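PDB 5DS0: peptidase M42 from Thaumarchaeota archaeon SCGC AB-539-E09, which is a TET aminopeptidase of family M42 that probably removes amino-terminal residues from peptides with the help of paired metal ions. Local coordinates for residues E35-E40 against A191-K196; H202-Y207 against E345-L350; T12-F17 against S163-I168; I29-M34 against G47-I52. All coordinates share one frame; numbering follows the deposited sequence.

Contact 1 of 4, residues E35-E40 against A191-K196; sequences EPYADE and AIRRMK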
loop_
_atom_site.group_PDB
_atom_site.type_symbol
_atom_site.label_atom_id
_atom_site.label_comp_id
_atom_site.label_asym_id
_atom_site.label_seq_id
_atom_site.Cartn_x
_atom_site.Cartn_y
_atom_site.Cartn_z
ATOM N N GLU C 35 22.769 32.833 -48.422
ATOM C CA GLU C 35 22.607 33.423 -49.763
ATOM C C GLU C 35 23.895 33.417 -50.572
ATOM O O GLU C 35 23.896 32.975 -51.713
ATOM C CB GLU C 35 22.032 34.847 -49.706
ATOM C CG GLU C 35 20.520 34.911 -49.953
ATOM C CD GLU C 35 19.852 36.139 -49.330
ATOM O OE1 GLU C 35 20.420 37.255 -49.435
ATOM O OE2 GLU C 35 18.758 35.982 -48.721
ATOM N N PRO C 36 25.003 33.879 -49.981
ATOM C CA PRO C 36 26.243 33.906 -50.760
ATOM C C PRO C 36 26.982 32.584 -50.914
ATOM O O PRO C 36 27.987 32.551 -51.609
ATOM C CB PRO C 36 27.112 34.908 -49.992
ATOM C CG PRO C 36 26.623 34.850 -48.597
ATOM C CD PRO C 36 25.153 34.558 -48.680
ATOM N N TYR C 37 26.509 31.501 -50.304
ATOM C CA TYR C 37 27.278 30.237 -50.297
ATOM C C TYR C 37 26.621 29.030 -50.971
ATOM O O TYR C 37 27.313 28.084 -51.344
ATOM C CB TYR C 37 27.657 29.862 -48.860
ATOM C CG TYR C 37 28.380 30.965 -48.114
ATOM C CD1 TYR C 37 29.638 31.393 -48.512
ATOM C CD2 TYR C 37 27.792 31.588 -47.017
ATOM C CE1 TYR C 37 30.293 32.406 -47.842
ATOM C CE2 TYR C 37 28.444 32.598 -46.331
ATOM C CZ TYR C 37 29.696 33.001 -46.749
ATOM O OH TYR C 37 30.331 34.011 -46.070
ATOM N N ALA C 38 25.301 29.026 -51.097
ATOM C CA ALA C 38 24.614 27.890 -51.693
ATOM C C ALA C 38 24.388 28.132 -53.172
ATOM O O ALA C 38 24.047 29.237 -53.580
ATOM C CB ALA C 38 23.287 27.653 -51.003
ATOM N N ASP C 39 24.550 27.082 -53.970
ATOM C CA ASP C 39 24.343 27.176 -55.407
ATOM C C ASP C 39 22.852 27.186 -55.748
ATOM O O ASP C 39 22.459 27.693 -56.786
ATOM C CB ASP C 39 25.072 26.033 -56.122
ATOM C CG ASP C 39 26.586 26.038 -55.850
ATOM O OD1 ASP C 39 27.195 27.130 -55.847
ATOM O OD2 ASP C 39 27.174 24.948 -55.633
ATOM N N GLU C 40 22.020 26.655 -54.862
ATOM C CA GLU C 40 20.576 26.601 -55.090
ATOM C C GLU C 40 19.880 26.303 -53.758
ATOM O O GLU C 40 20.502 25.785 -52.831
ATOM C CB GLU C 40 20.256 25.520 -56.126
ATOM C CG GLU C 40 18.826 25.517 -56.655
ATOM C CD GLU C 40 18.512 24.294 -57.524
ATOM O OE1 GLU C 40 19.431 23.790 -58.221
ATOM O OE2 GLU C 40 17.337 23.842 -57.514
ATOM N N ALA C 191 29.856 23.979 -42.686
ATOM C CA ALA C 191 30.578 23.064 -43.549
ATOM C C ALA C 191 30.465 23.528 -44.993
ATOM O O ALA C 191 31.463 23.655 -45.686
ATOM C CB ALA C 191 30.038 21.655 -43.404
ATOM N N ILE C 192 29.248 23.783 -45.443
ATOM C CA ILE C 192 29.029 24.236 -46.804
ATOM C C ILE C 192 29.728 25.566 -47.048
ATOM O O ILE C 192 30.344 25.758 -48.096
ATOM C CB ILE C 192 27.524 24.335 -47.120
ATOM C CG1 ILE C 192 26.945 22.928 -47.268
ATOM C CG2 ILE C 192 27.281 25.106 -48.404
ATOM C CD1 ILE C 192 25.440 22.867 -47.142
ATOM N N ARG C 193 29.649 26.478 -46.088
ATOM C CA ARG C 193 30.291 27.779 -46.248
ATOM C C ARG C 193 31.771 27.617 -46.453
ATOM O O ARG C 193 32.332 28.177 -47.388
ATOM C CB ARG C 193 30.056 28.672 -45.036
ATOM C CG ARG C 193 30.733 30.030 -45.164
ATOM C CD ARG C 193 30.502 30.919 -43.958
ATOM N NE ARG C 193 31.192 30.459 -42.755
ATOM C CZ ARG C 193 32.491 30.593 -42.493
ATOM N NH1 ARG C 193 33.311 31.176 -43.354
ATOM N NH2 ARG C 193 32.964 30.098 -41.349
ATOM N N ARG C 194 32.398 26.844 -45.584
ATOM C CA ARG C 194 33.840 26.655 -45.635
ATOM C C ARG C 194 34.329 25.973 -46.893
ATOM O O ARG C 194 35.410 26.273 -47.389
ATOM C CB ARG C 194 34.331 25.886 -44.413
ATOM C CG ARG C 194 34.703 26.903 -43.318
ATOM C CD ARG C 194 34.395 26.535 -41.818
ATOM N NE ARG C 194 35.347 25.544 -41.336
ATOM C CZ ARG C 194 35.627 25.239 -40.064
ATOM N NH1 ARG C 194 36.516 24.296 -39.893
ATOM N NH2 ARG C 194 35.072 25.814 -38.972
HETATM N N MSE C 195 33.529 25.055 -47.411
HETATM C CA MSE C 195 33.884 24.350 -48.635
HETATM C C MSE C 195 33.924 25.294 -49.804
HETATM O O MSE C 195 34.811 25.188 -50.655
HETATM C CB MSE C 195 32.906 23.201 -48.853
HETATM C CG MSE C 195 33.258 22.124 -47.841
HETATM SE SE MSE C 195 32.356 20.425 -48.224
HETATM C CE MSE C 195 33.933 19.418 -48.868
ATOM N N LYS C 196 32.973 26.220 -49.864
ATOM C CA LYS C 196 32.994 27.230 -50.897
ATOM C C LYS C 196 34.139 28.215 -50.675
ATOM O O LYS C 196 34.935 28.430 -51.582
ATOM C CB LYS C 196 31.666 27.957 -50.995
ATOM C CG LYS C 196 31.669 28.980 -52.117
ATOM C CD LYS C 196 30.327 29.084 -52.816
ATOM C CE LYS C 196 30.437 29.904 -54.095
ATOM N NZ LYS C 196 29.101 30.051 -54.728
#

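Contact 2 of 4, residues H202-Y207 against E345-L350; sequences HPNTVY and ELIKRL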
loop_
_atom_site.group_PDB
_atom_site.type_symbol
_atom_site.label_atom_id
_atom_site.label_comp_id
_atom_site.label_asym_id
_atom_site.label_seq_id
_atom_site.Cartn_x
_atom_site.Cartn_y
_atom_site.Cartn_z
ATOM N N HIS C 202 34.561 18.339 -53.944
ATOM C CA HIS C 202 33.872 17.164 -53.439
ATOM C C HIS C 202 33.166 16.424 -54.563
ATOM O O HIS C 202 32.376 17.005 -55.296
ATOM C CB HIS C 202 32.872 17.552 -52.344
ATOM C CG HIS C 202 31.962 18.676 -52.718
ATOM N ND1 HIS C 202 30.767 18.475 -53.373
ATOM C CD2 HIS C 202 32.071 20.011 -52.529
ATOM C CE1 HIS C 202 30.182 19.641 -53.582
ATOM N NE2 HIS C 202 30.949 20.589 -53.075
ATOM N N PRO C 203 33.425 15.116 -54.690
ATOM C CA PRO C 203 32.948 14.310 -55.827
ATOM C C PRO C 203 31.467 13.927 -55.719
ATOM O O PRO C 203 31.112 12.746 -55.840
ATOM C CB PRO C 203 33.828 13.060 -55.744
ATOM C CG PRO C 203 34.065 12.899 -54.286
ATOM C CD PRO C 203 34.162 14.294 -53.719
ATOM N N ASN C 204 30.617 14.930 -55.520
ATOM C CA ASN C 204 29.232 14.695 -55.158
ATOM C C ASN C 204 28.471 15.997 -55.035
ATOM O O ASN C 204 29.054 17.080 -55.041
ATOM C CB ASN C 204 29.157 13.951 -53.816
ATOM C CG ASN C 204 29.985 14.625 -52.721
ATOM O OD1 ASN C 204 29.914 15.836 -52.540
ATOM N ND2 ASN C 204 30.776 13.834 -51.994
ATOM N N THR C 205 27.156 15.875 -54.900
ATOM C CA THR C 205 26.288 17.021 -54.649
ATOM C C THR C 205 25.803 16.929 -53.208
ATOM O O THR C 205 25.344 15.882 -52.762
ATOM C CB THR C 205 25.106 17.054 -55.639
ATOM O OG1 THR C 205 25.608 17.241 -56.971
ATOM C CG2 THR C 205 24.156 18.180 -55.307
ATOM N N VAL C 206 25.919 18.040 -52.491
ATOM C CA VAL C 206 25.607 18.089 -51.077
ATOM C C VAL C 206 24.308 18.839 -50.845
ATOM O O VAL C 206 24.185 19.989 -51.234
ATOM C CB VAL C 206 26.745 18.777 -50.304
ATOM C CG1 VAL C 206 26.356 19.011 -48.854
ATOM C CG2 VAL C 206 28.009 17.937 -50.372
ATOM N N TYR C 207 23.362 18.191 -50.177
ATOM C CA TYR C 207 22.112 18.822 -49.801
ATOM C C TYR C 207 22.144 19.058 -48.288
ATOM O O TYR C 207 22.021 18.129 -47.506
ATOM C CB TYR C 207 20.925 17.937 -50.165
ATOM C CG TYR C 207 20.708 17.756 -51.652
ATOM C CD1 TYR C 207 21.589 17.000 -52.426
ATOM C CD2 TYR C 207 19.593 18.320 -52.290
ATOM C CE1 TYR C 207 21.378 16.821 -53.791
ATOM C CE2 TYR C 207 19.379 18.156 -53.652
ATOM C CZ TYR C 207 20.273 17.404 -54.398
ATOM O OH TYR C 207 20.055 17.225 -55.747
ATOM N N GLU C 345 35.686 16.318 -44.096
ATOM C CA GLU C 345 36.518 15.187 -44.494
ATOM C C GLU C 345 35.685 14.068 -45.092
ATOM O O GLU C 345 36.113 13.401 -46.025
ATOM C CB GLU C 345 37.311 14.639 -43.308
ATOM C CG GLU C 345 38.318 15.596 -42.695
ATOM C CD GLU C 345 39.178 16.292 -43.727
ATOM O OE1 GLU C 345 39.935 15.608 -44.454
ATOM O OE2 GLU C 345 39.124 17.531 -43.782
ATOM N N LEU C 346 34.511 13.829 -44.533
ATOM C CA LEU C 346 33.637 12.773 -45.039
ATOM C C LEU C 346 33.183 13.111 -46.442
ATOM O O LEU C 346 33.311 12.297 -47.352
ATOM C CB LEU C 346 32.415 12.599 -44.149
ATOM C CG LEU C 346 32.692 12.098 -42.737
ATOM C CD1 LEU C 346 31.420 12.178 -41.922
ATOM C CD2 LEU C 346 33.217 10.677 -42.746
ATOM N N ILE C 347 32.679 14.320 -46.611
ATOM C CA ILE C 347 32.180 14.758 -47.903
ATOM C C ILE C 347 33.263 14.707 -48.988
ATOM O O ILE C 347 32.985 14.331 -50.121
ATOM C CB ILE C 347 31.575 16.174 -47.786
ATOM C CG1 ILE C 347 30.281 16.106 -46.989
ATOM C CG2 ILE C 347 31.295 16.787 -49.151
ATOM C CD1 ILE C 347 29.856 17.436 -46.433
ATOM N N LYS C 348 34.482 15.112 -48.645
ATOM C CA LYS C 348 35.606 15.011 -49.568
ATOM C C LYS C 348 35.756 13.613 -50.148
ATOM O O LYS C 348 36.035 13.471 -51.334
ATOM C CB LYS C 348 36.909 15.416 -48.882
ATOM C CG LYS C 348 37.144 16.922 -48.861
ATOM C CD LYS C 348 38.305 17.382 -47.980
ATOM C CE LYS C 348 39.642 16.993 -48.560
ATOM N NZ LYS C 348 40.676 17.009 -47.492
ATOM N N ARG C 349 35.528 12.587 -49.326
ATOM C CA ARG C 349 35.803 11.199 -49.704
ATOM C C ARG C 349 34.592 10.374 -50.150
ATOM O O ARG C 349 34.734 9.207 -50.527
ATOM C CB ARG C 349 36.479 10.485 -48.544
ATOM C CG ARG C 349 37.886 10.966 -48.251
ATOM C CD ARG C 349 38.358 10.445 -46.895
ATOM N NE ARG C 349 39.692 10.919 -46.539
ATOM C CZ ARG C 349 39.991 12.167 -46.176
ATOM N NH1 ARG C 349 39.055 13.118 -46.110
ATOM N NH2 ARG C 349 41.249 12.476 -45.886
ATOM N N LEU C 350 33.403 10.959 -50.113
ATOM C CA LEU C 350 32.186 10.211 -50.473
ATOM C C LEU C 350 31.906 10.280 -51.974
ATOM O O LEU C 350 30.993 10.975 -52.411
ATOM C CB LEU C 350 30.973 10.711 -49.671
ATOM C CG LEU C 350 30.889 10.283 -48.202
ATOM C CD1 LEU C 350 29.823 11.084 -47.482
ATOM C CD2 LEU C 350 30.597 8.795 -48.059
#

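Contact 3 of 4, residues T12-F17 against S163-I168; sequences TLMEAF and SPFSVI. With GOL (glycerol), chain V.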
loop_
_atom_site.group_PDB
_atom_site.type_symbol
_atom_site.label_atom_id
_atom_site.label_comp_id
_atom_site.label_asym_id
_atom_site.label_seq_id
_atom_site.Cartn_x
_atom_site.Cartn_y
_atom_site.Cartn_z
ATOM N N THR C 12 22.191 34.178 -32.897
ATOM C CA THR C 12 20.917 34.504 -33.491
ATOM C C THR C 12 20.012 33.291 -33.615
ATOM O O THR C 12 18.807 33.387 -33.366
ATOM C CB THR C 12 21.148 35.148 -34.860
ATOM O OG1 THR C 12 21.879 36.351 -34.652
ATOM C CG2 THR C 12 19.847 35.492 -35.544
ATOM N N LEU C 13 20.593 32.167 -34.009
ATOM C CA LEU C 13 19.871 30.897 -34.067
ATOM C C LEU C 13 19.318 30.456 -32.718
ATOM O O LEU C 13 18.132 30.185 -32.593
ATOM C CB LEU C 13 20.785 29.775 -34.570
ATOM C CG LEU C 13 21.136 29.752 -36.053
ATOM C CD1 LEU C 13 22.205 28.696 -36.292
ATOM C CD2 LEU C 13 19.908 29.473 -36.885
HETATM N N MSE C 14 20.183 30.378 -31.716
HETATM C CA MSE C 14 19.767 29.913 -30.399
HETATM C C MSE C 14 18.785 30.861 -29.752
HETATM O O MSE C 14 18.054 30.455 -28.849
HETATM C CB MSE C 14 20.950 29.751 -29.446
HETATM C CG MSE C 14 22.058 28.806 -29.907
HETATM SE SE MSE C 14 21.422 27.229 -30.906
HETATM C CE MSE C 14 22.918 27.093 -32.173
ATOM N N GLU C 15 18.777 32.130 -30.167
ATOM C CA GLU C 15 17.859 33.104 -29.589
ATOM C C GLU C 15 16.578 33.288 -30.399
ATOM O O GLU C 15 15.631 33.885 -29.922
ATOM C CB GLU C 15 18.560 34.445 -29.387
ATOM C CG GLU C 15 19.519 34.451 -28.200
ATOM C CD GLU C 15 20.078 35.829 -27.894
ATOM O OE1 GLU C 15 19.896 36.739 -28.742
ATOM O OE2 GLU C 15 20.701 36.003 -26.815
ATOM N N ALA C 16 16.548 32.752 -31.614
ATOM C CA ALA C 16 15.379 32.854 -32.491
ATOM C C ALA C 16 14.179 32.119 -31.963
ATOM O O ALA C 16 14.297 31.140 -31.222
ATOM C CB ALA C 16 15.715 32.324 -33.875
ATOM N N PHE C 17 13.014 32.574 -32.392
ATOM C CA PHE C 17 11.747 31.928 -32.078
ATOM C C PHE C 17 11.436 30.863 -33.129
ATOM O O PHE C 17 11.245 31.205 -34.302
ATOM C CB PHE C 17 10.652 32.993 -32.074
ATOM C CG PHE C 17 9.322 32.508 -31.591
ATOM C CD1 PHE C 17 8.489 31.772 -32.424
ATOM C CD2 PHE C 17 8.877 32.824 -30.323
ATOM C CE1 PHE C 17 7.257 31.339 -31.994
ATOM C CE2 PHE C 17 7.644 32.391 -29.880
ATOM C CZ PHE C 17 6.833 31.641 -30.717
ATOM N N SER C 163 15.446 32.333 -23.161
ATOM C CA SER C 163 16.784 31.866 -22.785
ATOM C C SER C 163 17.892 32.499 -23.609
ATOM O O SER C 163 18.149 32.088 -24.735
ATOM C CB SER C 163 16.848 30.353 -22.946
ATOM O OG SER C 163 18.045 29.840 -22.398
ATOM N N PRO C 164 18.561 33.506 -23.057
ATOM C CA PRO C 164 19.599 34.207 -23.814
ATOM C C PRO C 164 20.814 33.348 -24.068
ATOM O O PRO C 164 21.141 32.461 -23.279
ATOM C CB PRO C 164 19.998 35.364 -22.907
ATOM C CG PRO C 164 18.935 35.468 -21.879
ATOM C CD PRO C 164 18.343 34.105 -21.733
ATOM N N PHE C 165 21.507 33.662 -25.144
ATOM C CA PHE C 165 22.716 32.965 -25.501
ATOM C C PHE C 165 23.949 33.688 -24.957
ATOM O O PHE C 165 24.075 34.914 -25.084
ATOM C CB PHE C 165 22.817 32.876 -27.013
ATOM C CG PHE C 165 24.049 32.170 -27.488
ATOM C CD1 PHE C 165 24.049 30.795 -27.651
ATOM C CD2 PHE C 165 25.209 32.880 -27.763
ATOM C CE1 PHE C 165 25.183 30.144 -28.097
ATOM C CE2 PHE C 165 26.349 32.238 -28.197
ATOM C CZ PHE C 165 26.336 30.870 -28.370
ATOM N N SER C 166 24.857 32.923 -24.363
ATOM C CA SER C 166 26.159 33.446 -23.990
ATOM C C SER C 166 27.191 32.352 -24.054
ATOM O O SER C 166 26.869 31.190 -24.300
ATOM C CB SER C 166 26.112 34.053 -22.600
ATOM O OG SER C 166 26.114 33.049 -21.614
ATOM N N VAL C 167 28.440 32.740 -23.856
ATOM C CA VAL C 167 29.542 31.791 -23.785
ATOM C C VAL C 167 30.191 31.906 -22.420
ATOM O O VAL C 167 30.410 33.009 -21.921
ATOM C CB VAL C 167 30.594 32.060 -24.863
ATOM C CG1 VAL C 167 31.717 31.038 -24.771
ATOM C CG2 VAL C 167 29.966 32.011 -26.243
ATOM N N ILE C 168 30.513 30.765 -21.822
ATOM C CA ILE C 168 31.149 30.729 -20.499
ATOM C C ILE C 168 32.441 29.907 -20.538
ATOM O O ILE C 168 32.873 29.460 -21.603
ATOM C CB ILE C 168 30.172 30.189 -19.434
ATOM C CG1 ILE C 168 29.657 28.808 -19.819
ATOM C CG2 ILE C 168 29.016 31.159 -19.263
ATOM C CD1 ILE C 168 28.918 28.106 -18.705
HETATM C C1 GOL V . 16.429 37.298 -25.556
HETATM O O1 GOL V . 17.595 38.009 -26.003
HETATM C C2 GOL V . 16.281 36.000 -26.353
HETATM O O2 GOL V . 15.398 36.236 -27.456
HETATM C C3 GOL V . 15.788 34.893 -25.419
HETATM O O3 GOL V . 15.234 33.746 -26.082
#

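Contact 4 of 4, residues I29-M34 against G47-I52; sequences ICKEYM and GSVTFI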
loop_
_atom_site.group_PDB
_atom_site.type_symbol
_atom_site.label_atom_id
_atom_site.label_comp_id
_atom_site.label_asym_id
_atom_site.label_seq_id
_atom_site.Cartn_x
_atom_site.Cartn_y
_atom_site.Cartn_z
ATOM N N ILE C 29 16.554 33.052 -41.105
ATOM C CA ILE C 29 17.915 33.364 -40.674
ATOM C C ILE C 29 18.932 32.501 -41.401
ATOM O O ILE C 29 20.013 32.973 -41.770
ATOM C CB ILE C 29 18.066 33.165 -39.149
ATOM C CG1 ILE C 29 17.360 34.306 -38.408
ATOM C CG2 ILE C 29 19.526 33.108 -38.740
ATOM C CD1 ILE C 29 16.832 33.914 -37.052
ATOM N N CYS C 30 18.573 31.237 -41.600
ATOM C CA CYS C 30 19.412 30.297 -42.323
ATOM C C CYS C 30 19.542 30.691 -43.788
ATOM O O CYS C 30 20.639 30.686 -44.324
ATOM C CB CYS C 30 18.856 28.870 -42.204
ATOM S SG CYS C 30 18.940 28.174 -40.534
ATOM N N LYS C 31 18.432 31.035 -44.431
ATOM C CA LYS C 31 18.476 31.444 -45.838
ATOM C C LYS C 31 19.354 32.650 -46.040
ATOM O O LYS C 31 20.109 32.707 -47.004
ATOM C CB LYS C 31 17.084 31.769 -46.375
ATOM C CG LYS C 31 16.256 30.537 -46.650
ATOM C CD LYS C 31 14.944 30.890 -47.345
ATOM C CE LYS C 31 13.814 30.951 -46.337
ATOM N NZ LYS C 31 12.552 31.479 -46.915
ATOM N N GLU C 32 19.243 33.617 -45.137
ATOM C CA GLU C 32 19.999 34.852 -45.262
ATOM C C GLU C 32 21.507 34.607 -45.132
ATOM O O GLU C 32 22.291 35.100 -45.943
ATOM C CB GLU C 32 19.545 35.874 -44.232
ATOM C CG GLU C 32 20.077 37.265 -44.529
ATOM C CD GLU C 32 19.573 38.316 -43.557
ATOM O OE1 GLU C 32 18.952 37.941 -42.530
ATOM O OE2 GLU C 32 19.783 39.520 -43.827
ATOM N N TYR C 33 21.908 33.838 -44.128
ATOM C CA TYR C 33 23.307 33.525 -43.938
ATOM C C TYR C 33 23.891 32.783 -45.129
ATOM O O TYR C 33 25.066 32.973 -45.463
ATOM C CB TYR C 33 23.470 32.661 -42.707
ATOM C CG TYR C 33 24.895 32.394 -42.310
ATOM C CD1 TYR C 33 25.580 33.287 -41.517
ATOM C CD2 TYR C 33 25.537 31.226 -42.693
ATOM C CE1 TYR C 33 26.871 33.042 -41.132
ATOM C CE2 TYR C 33 26.838 30.961 -42.305
ATOM C CZ TYR C 33 27.500 31.875 -41.526
ATOM O OH TYR C 33 28.789 31.627 -41.116
HETATM N N MSE C 34 23.069 31.955 -45.777
HETATM C CA MSE C 34 23.537 31.100 -46.864
HETATM C C MSE C 34 23.388 31.661 -48.258
HETATM O O MSE C 34 23.846 31.021 -49.201
HETATM C CB MSE C 34 22.796 29.770 -46.808
HETATM C CG MSE C 34 23.158 28.996 -45.550
HETATM SE SE MSE C 34 24.943 28.154 -45.699
HETATM C CE MSE C 34 24.415 26.742 -46.956
ATOM N N GLY C 47 8.017 23.402 -44.560
ATOM C CA GLY C 47 8.845 24.519 -44.127
ATOM C C GLY C 47 10.337 24.234 -44.027
ATOM O O GLY C 47 11.091 25.115 -43.636
ATOM N N SER C 48 10.774 23.015 -44.353
ATOM C CA SER C 48 12.207 22.695 -44.378
ATOM C C SER C 48 12.857 23.407 -45.539
ATOM O O SER C 48 12.357 23.338 -46.659
ATOM C CB SER C 48 12.466 21.198 -44.561
ATOM O OG SER C 48 11.700 20.405 -43.674
ATOM N N VAL C 49 13.952 24.109 -45.273
ATOM C CA VAL C 49 14.765 24.652 -46.360
ATOM C C VAL C 49 16.073 23.841 -46.473
ATOM O O VAL C 49 16.659 23.416 -45.477
ATOM C CB VAL C 49 15.050 26.185 -46.287
ATOM C CG1 VAL C 49 13.864 27.076 -45.871
ATOM C CG2 VAL C 49 16.151 26.430 -45.311
ATOM N N THR C 50 16.510 23.657 -47.710
ATOM C CA THR C 50 17.628 22.812 -48.041
ATOM C C THR C 50 18.559 23.559 -49.007
ATOM O O THR C 50 18.123 24.086 -50.018
ATOM C CB THR C 50 17.130 21.502 -48.700
ATOM O OG1 THR C 50 16.120 20.880 -47.881
ATOM C CG2 THR C 50 18.283 20.524 -48.927
ATOM N N PHE C 51 19.848 23.556 -48.695
ATOM C CA PHE C 51 20.849 24.283 -49.446
ATOM C C PHE C 51 21.719 23.320 -50.208
ATOM O O PHE C 51 22.281 22.395 -49.622
ATOM C CB PHE C 51 21.721 25.075 -48.485
ATOM C CG PHE C 51 20.940 25.965 -47.580
ATOM C CD1 PHE C 51 20.400 27.144 -48.068
ATOM C CD2 PHE C 51 20.716 25.622 -46.261
ATOM C CE1 PHE C 51 19.660 27.976 -47.246
ATOM C CE2 PHE C 51 19.988 26.450 -45.432
ATOM C CZ PHE C 51 19.459 27.629 -45.922
ATOM N N ILE C 52 21.855 23.554 -51.508
ATOM C CA ILE C 52 22.596 22.653 -52.385
ATOM C C ILE C 52 23.944 23.238 -52.763
ATOM O O ILE C 52 24.039 24.378 -53.219
ATOM C CB ILE C 52 21.805 22.349 -53.662
ATOM C CG1 ILE C 52 20.412 21.823 -53.295
ATOM C CG2 ILE C 52 22.545 21.331 -54.516
ATOM C CD1 ILE C 52 19.460 21.681 -54.467
#

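Contact 1 of 4, residues E35-E40 against A191-K196
The first residue of helix segment 191-196 to meet the loop 35-40 is Ile192, whose CG2 branch, anti to the backbone N, comes within 4.2 Å of Tyr37 O and lies against the loop backbone. Arg193, the next residue along, makes the centre of the contact. Its CG is anti to the backbone N (chi1 179°), which lays the aliphatic part of the chain alongside Tyr37, both side chains pointing the same way. Arg193 CG sits 3.4 Å from the centroid of the Tyr37 ring and only 8° off its normal, a CH-pi contact almost squarely over the middle of the face. The chain continues across the ring, so that Arg193 CD approaches Tyr37 CE2 to 3.6 Å, and then bends at chi3. The guanidinium is thereby turned off the ring and paired with Glu190 and Asp197 of its own helix. On the opposite face of Tyr37, Pro36 CG lies toward the rim, so the ring is sandwiched between proline and arginine methylenes. This loop joins helix 24-34 to strand 40-43, and it enters the sheet through a classic beta bulge, Asp39 and Glu40 both facing Ile52. One turn beyond Ile192, Lys196 reaches back over the loop. Its chain, bent at chi2, places Lys196 CD 3.5 Å from Tyr37 O. Beyond that methylene, Lys196 NZ forms a long salt bridge of 3.7 Å with Asp39 OD1, while the other oxygen of the carboxylate, Asp39 OD2, accepts a hydrogen bond from Lys54 N.

Contact 2 of 4, residues H202-Y207 against E345-L350
Helix 333-349 packs on the mixed sheet of the alpha/beta fold, and here its C-terminal end meets the turn that leads into strand 205-211, an inverse gamma turn centred on Pro203. Hydrogen bonding is concentrated in Asn204. Asn204 ND2 gives one hydrogen to Ile347 O at 2.9 Å, in the carbonyl plane and on a lone pair. The other hydrogen of Asn204 ND2 goes to Leu350 O, also at 2.9 Å and nearly straight (175°), but from above that carbonyl's plane. Both acceptors lie in the amide plane, so a single flat group bridges two carbonyls at the helix end. Within the turn, His202 ND1 donates to Asn204 OD1 at 2.9 Å and also to Asn204 O, which fixes which way round the amide lies. An alanine in place of Asn204 would remove both bridging N-H groups and would probably leave the carbonyls of Ile347 and Leu350 without these donors and the turn less firmly held to the helix. Apolar contact centres on Ile347 CG2, anti to the backbone N. Ile347 CG2 packs against His202 CB at 3.6 Å, the two side chains running side by side, and meets Val206 CG2 tip to tip at 3.7 Å.

Contact 3 of 4, residues T12-F17 against S163-I168
Helix 2-15 ends inside segment 12-17, Ala16 being the first residue to leave helical backbone angles, and segment 163-168 passes this end as an extended chain that becomes strand 166-168. Their backbones come nearest at Glu15 and Pro164, whose CA atoms are 6.1 Å apart. The polar link is made by Glu15, whose chain runs extended beyond CG and crosses Phe165 at about a right angle. Glu15 OE2 accepts a hydrogen bond from Phe165 N at 3.0 Å, almost straight (174°), using the anti lone pair. Glu15 OE2 also lies 3.7 Å from Pro164 CA. A glutamine at Glu15 would probably weaken the hold on the Phe165 backbone, since the negative charge facing this N-H would be lost. Next to it, Met14 (selenomethionine) lies alongside Phe165, with Met14 CG 3.6 Å from Phe165 CD1, before its chain bends away at chi2 and chi3. A glycerol, probably from the crystallisation liquor, bridges the two segments with weak hydrogen bonds from its O2 to Glu15 O and to its O3 from Ser163 N. Arg100 of the second subunit bonds to Ser163 OG and Pro164 O. Segment 163-168 carries the chain from the closed antiparallel barrel back into the mixed sheet, the junction expected of an M42 peptidase, in which a barrel domain is inserted into the metal-binding alpha/beta domain.

Contact 4 of 4, residues I29-M34 against G47-I52
Met34, a selenomethionine, leans over Phe51 with every atom of its side chain engaged. Met34 CB lies over one face of the ring, nearest Phe51 CE1 at 3.6 Å. Met34 CG, anti to the carbonyl carbon, stands over the centre of the same face: it is 3.9 Å from the Phe51 ring centroid and 7° off the normal, a CH-pi contact. At chi2 (-77°) the chain folds, and Met34 SE lies 5.0 Å from the centroid of the Phe51 ring in a Met-aromatic contact. A second bend at chi3 brings the tip back toward the strand, so that Met34 CE ends 3.5 Å from Phe51 CB, where the phenyl group leaves the backbone. The selenomethionine chain thus runs over the face from the CE1 side, across the centre, to the root of the ring at CB. The outer end of the ring points into the helix: Phe51 CZ is 3.6 Å from Cys30 O and 4.0 Å from Cys30 CB, while Lys31 N lies at the ring edge, near its plane. Farther back along the strand, the methylenes of Lys31 cross Val49 at about a right angle, Lys31 CE meeting Val49 CG1 at 3.9 Å. No hydrogen bond joins the two segments, and the contact is essentially apolar. The helix and strand axes approach to 9.6 Å and run almost parallel, 16° apart, as in helix-on-sheet packing. Strand 49-53 pairs with 40-43 on one flank and 205-211 on the other, and helix 24-34 lies on this part of the sheet with helices 2-15 and 179-197 packed against it.

Overall arrangement
Contacts 1, 2 and 4 adjoin one another around the mixed sheet. Contacts 1 and 4, with centres 10 Å apart, join where Ile192 CG2 meets Met34 CE at 3.6 Å and through a probable backbone hydrogen bond, Asp39 N to Ile52 O, 2.9 Å. Contact 1 reaches contact 2 through Met195 CE, 3.7 Å from Ile347 CG2. Contact 2 adjoins contact 4 because strands 205-211 and 49-53 are sheet neighbours. Contact 3 lies apart from contacts 1 and 2 but touches contact 4 through Thr12, Leu13 and Ala16 against helix 24-34. Its Met14 side chain is about 12 Å from a cobalt ion, too far to coordinate it. Helix 179-197, which contributes to contact 1, carries Asp180, a ligand of both cobalt ions.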